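Local coordinates for protein acetyltransferase, GNAT family (Colwellia psychrerythraea, PDB 3IWG) that probably transfers an acyl group, such as acetyl, to an acceptor molecule, at residues 195-200 with 236-241. Numbering follows the deposited sequence.
Sequences GECRLF and ATQGLT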
loop_
_atom_site.group_PDB
_atom_site.type_symbol
_atom_site.label_atom_id
_atom_site.label_comp_id
_atom_site.label_asym_id
_atom_site.label_seq_id
_atom_site.Cartn_x
_atom_site.Cartn_y
_atom_site.Cartn_z
ATOM N N GLY A 195 -8.689 -11.609 -8.927
ATOM C CA GLY A 195 -9.952 -11.239 -8.323
ATOM C C GLY A 195 -9.737 -10.719 -6.926
ATOM O O GLY A 195 -8.848 -11.204 -6.207
ATOM N N GLU A 196 -10.579 -9.763 -6.539
ATOM C CA GLU A 196 -10.589 -9.147 -5.213
ATOM C C GLU A 196 -11.960 -9.318 -4.539
ATOM O O GLU A 196 -12.987 -9.064 -5.156
ATOM C CB GLU A 196 -10.286 -7.656 -5.323
ATOM C CG GLU A 196 -9.028 -7.375 -6.111
ATOM C CD GLU A 196 -8.614 -5.885 -6.175
ATOM O OE1 GLU A 196 -9.237 -5.014 -5.517
ATOM O OE2 GLU A 196 -7.638 -5.587 -6.896
ATOM N N CYS A 197 -11.959 -9.777 -3.295
ATOM C CA CYS A 197 -13.138 -9.898 -2.495
ATOM C C CYS A 197 -12.875 -9.136 -1.189
ATOM O O CYS A 197 -12.372 -9.716 -0.221
ATOM C CB CYS A 197 -13.390 -11.368 -2.209
ATOM S SG CYS A 197 -14.885 -11.728 -1.252
ATOM N N ARG A 198 -13.208 -7.846 -1.176
ATOM C CA ARG A 198 -12.738 -6.980 -0.110
ATOM C C ARG A 198 -13.762 -6.767 0.945
ATOM O O ARG A 198 -14.903 -6.461 0.646
ATOM C CB ARG A 198 -12.457 -5.607 -0.640
ATOM C CG ARG A 198 -11.435 -5.505 -1.798
ATOM C CD ARG A 198 -11.568 -4.059 -2.356
ATOM N NE ARG A 198 -11.254 -4.107 -3.742
ATOM C CZ ARG A 198 -12.037 -3.806 -4.764
ATOM N NH1 ARG A 198 -11.517 -3.974 -5.980
ATOM N NH2 ARG A 198 -13.231 -3.272 -4.610
ATOM N N LEU A 199 -13.348 -6.867 2.186
ATOM C CA LEU A 199 -14.245 -6.601 3.283
ATOM C C LEU A 199 -14.142 -5.155 3.600
ATOM O O LEU A 199 -13.152 -4.540 3.292
ATOM C CB LEU A 199 -13.848 -7.395 4.522
ATOM C CG LEU A 199 -14.413 -8.800 4.510
ATOM C CD1 LEU A 199 -14.103 -9.519 3.215
ATOM C CD2 LEU A 199 -13.903 -9.603 5.775
ATOM N N PHE A 200 -15.177 -4.638 4.234
ATOM C CA PHE A 200 -15.175 -3.308 4.819
ATOM C C PHE A 200 -14.878 -3.370 6.310
ATOM O O PHE A 200 -15.464 -4.169 7.052
ATOM C CB PHE A 200 -16.531 -2.713 4.651
ATOM C CG PHE A 200 -16.871 -2.423 3.230
ATOM C CD1 PHE A 200 -16.515 -1.212 2.666
ATOM C CD2 PHE A 200 -17.556 -3.353 2.464
ATOM C CE1 PHE A 200 -16.857 -0.925 1.357
ATOM C CE2 PHE A 200 -17.872 -3.092 1.145
ATOM C CZ PHE A 200 -17.538 -1.871 0.588
ATOM N N ALA A 236 -20.091 -15.241 0.123
ATOM C CA ALA A 236 -21.159 -15.937 0.793
ATOM C C ALA A 236 -20.649 -16.887 1.933
ATOM O O ALA A 236 -21.232 -16.917 2.985
ATOM C CB ALA A 236 -22.082 -16.701 -0.229
ATOM N N THR A 237 -19.554 -17.610 1.755
ATOM C CA THR A 237 -19.056 -18.408 2.868
ATOM C C THR A 237 -18.672 -17.573 4.093
ATOM O O THR A 237 -18.716 -18.091 5.209
ATOM C CB THR A 237 -17.845 -19.268 2.512
ATOM O OG1 THR A 237 -16.693 -18.420 2.324
ATOM C CG2 THR A 237 -18.147 -20.117 1.258
ATOM N N GLN A 238 -18.308 -16.303 3.893
ATOM C CA GLN A 238 -18.011 -15.396 5.022
ATOM C C GLN A 238 -19.236 -14.720 5.554
ATOM O O GLN A 238 -19.130 -13.883 6.425
ATOM C CB GLN A 238 -17.023 -14.308 4.617
ATOM C CG GLN A 238 -15.629 -14.775 4.469
ATOM C CD GLN A 238 -14.806 -13.786 3.714
ATOM O OE1 GLN A 238 -14.062 -13.000 4.295
ATOM N NE2 GLN A 238 -14.928 -13.819 2.398
ATOM N N GLY A 239 -20.396 -15.036 4.994
ATOM C CA GLY A 239 -21.668 -14.445 5.442
ATOM C C GLY A 239 -21.961 -13.078 4.850
ATOM O O GLY A 239 -22.812 -12.361 5.358
ATOM N N LEU A 240 -21.263 -12.726 3.777
ATOM C CA LEU A 240 -21.357 -11.357 3.205
ATOM C C LEU A 240 -22.143 -11.311 1.896
ATOM O O LEU A 240 -22.133 -12.231 1.123
ATOM C CB LEU A 240 -19.955 -10.794 2.949
ATOM C CG LEU A 240 -18.929 -10.891 4.075
ATOM C CD1 LEU A 240 -17.514 -10.593 3.556
ATOM C CD2 LEU A 240 -19.327 -9.967 5.201
ATOM N N THR A 241 -22.789 -10.202 1.643
ATOM C CA THR A 241 -23.525 -9.996 0.399
ATOM C C THR A 241 -22.605 -9.273 -0.577
ATOM O O THR A 241 -21.881 -8.364 -0.187
ATOM C CB THR A 241 -24.782 -9.150 0.682
ATOM O OG1 THR A 241 -25.632 -9.911 1.527
ATOM C CG2 THR A 241 -25.564 -8.843 -0.547
HETATM O O HOH W 1 -12.117 -12.277 1.296
#
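The carboxamide of Gln238 meets Leu199 through its oxygen, OE1 lying 3.6 Å from Leu199 CD1 and 3.7 Å from Leu199 CD2, so that both methyls of the leucine touch it. The amide nitrogen turns elsewhere: NE2 bonds to the carbonyl of His234, one turn back in the helix, which fixes the group's rotation, and a water that donates to Cys197 O accepts a weak, long bond from NE2. A second flat group, the guanidinium of Arg198, holds Glu196 at its edge and in its plane; NE reaches Glu196 OE1 at 2.8 Å and NH1 joins the same oxygen in a salt bridge, while Tyr172 OH adds a further bond to it. Leu199 meets Leu240 as well as Gln238, and this second contact is purely apolar. Leu199 has CG beside its backbone N (chi1 -85°), which brings CD1 to 3.6 Å from Leu240 CD1, the two side chains crossing at about a right angle. Cut back to an alanine, Leu199 would lose both methyls, which is likely to open a gap beside Leu240 CD1 and strip the cover from the amide oxygen of Gln238. Cys197, small and buried, points toward the other segment; its SG lies 4.2 Å from Gln238 NE2, and the side chain packs on Leu231, His234 and Ala235. Gly239 closes the helix in a Schellman motif; its positive phi (83°) is easily tolerated without a side chain, and the chain turns to present Leu240. Thus the turn that ends helix 223-237 packs against the end of strand 190-199. Leu240 also touches Ala208 of neighbouring strand 207-214, whereas Glu196 packs on helix 166-178.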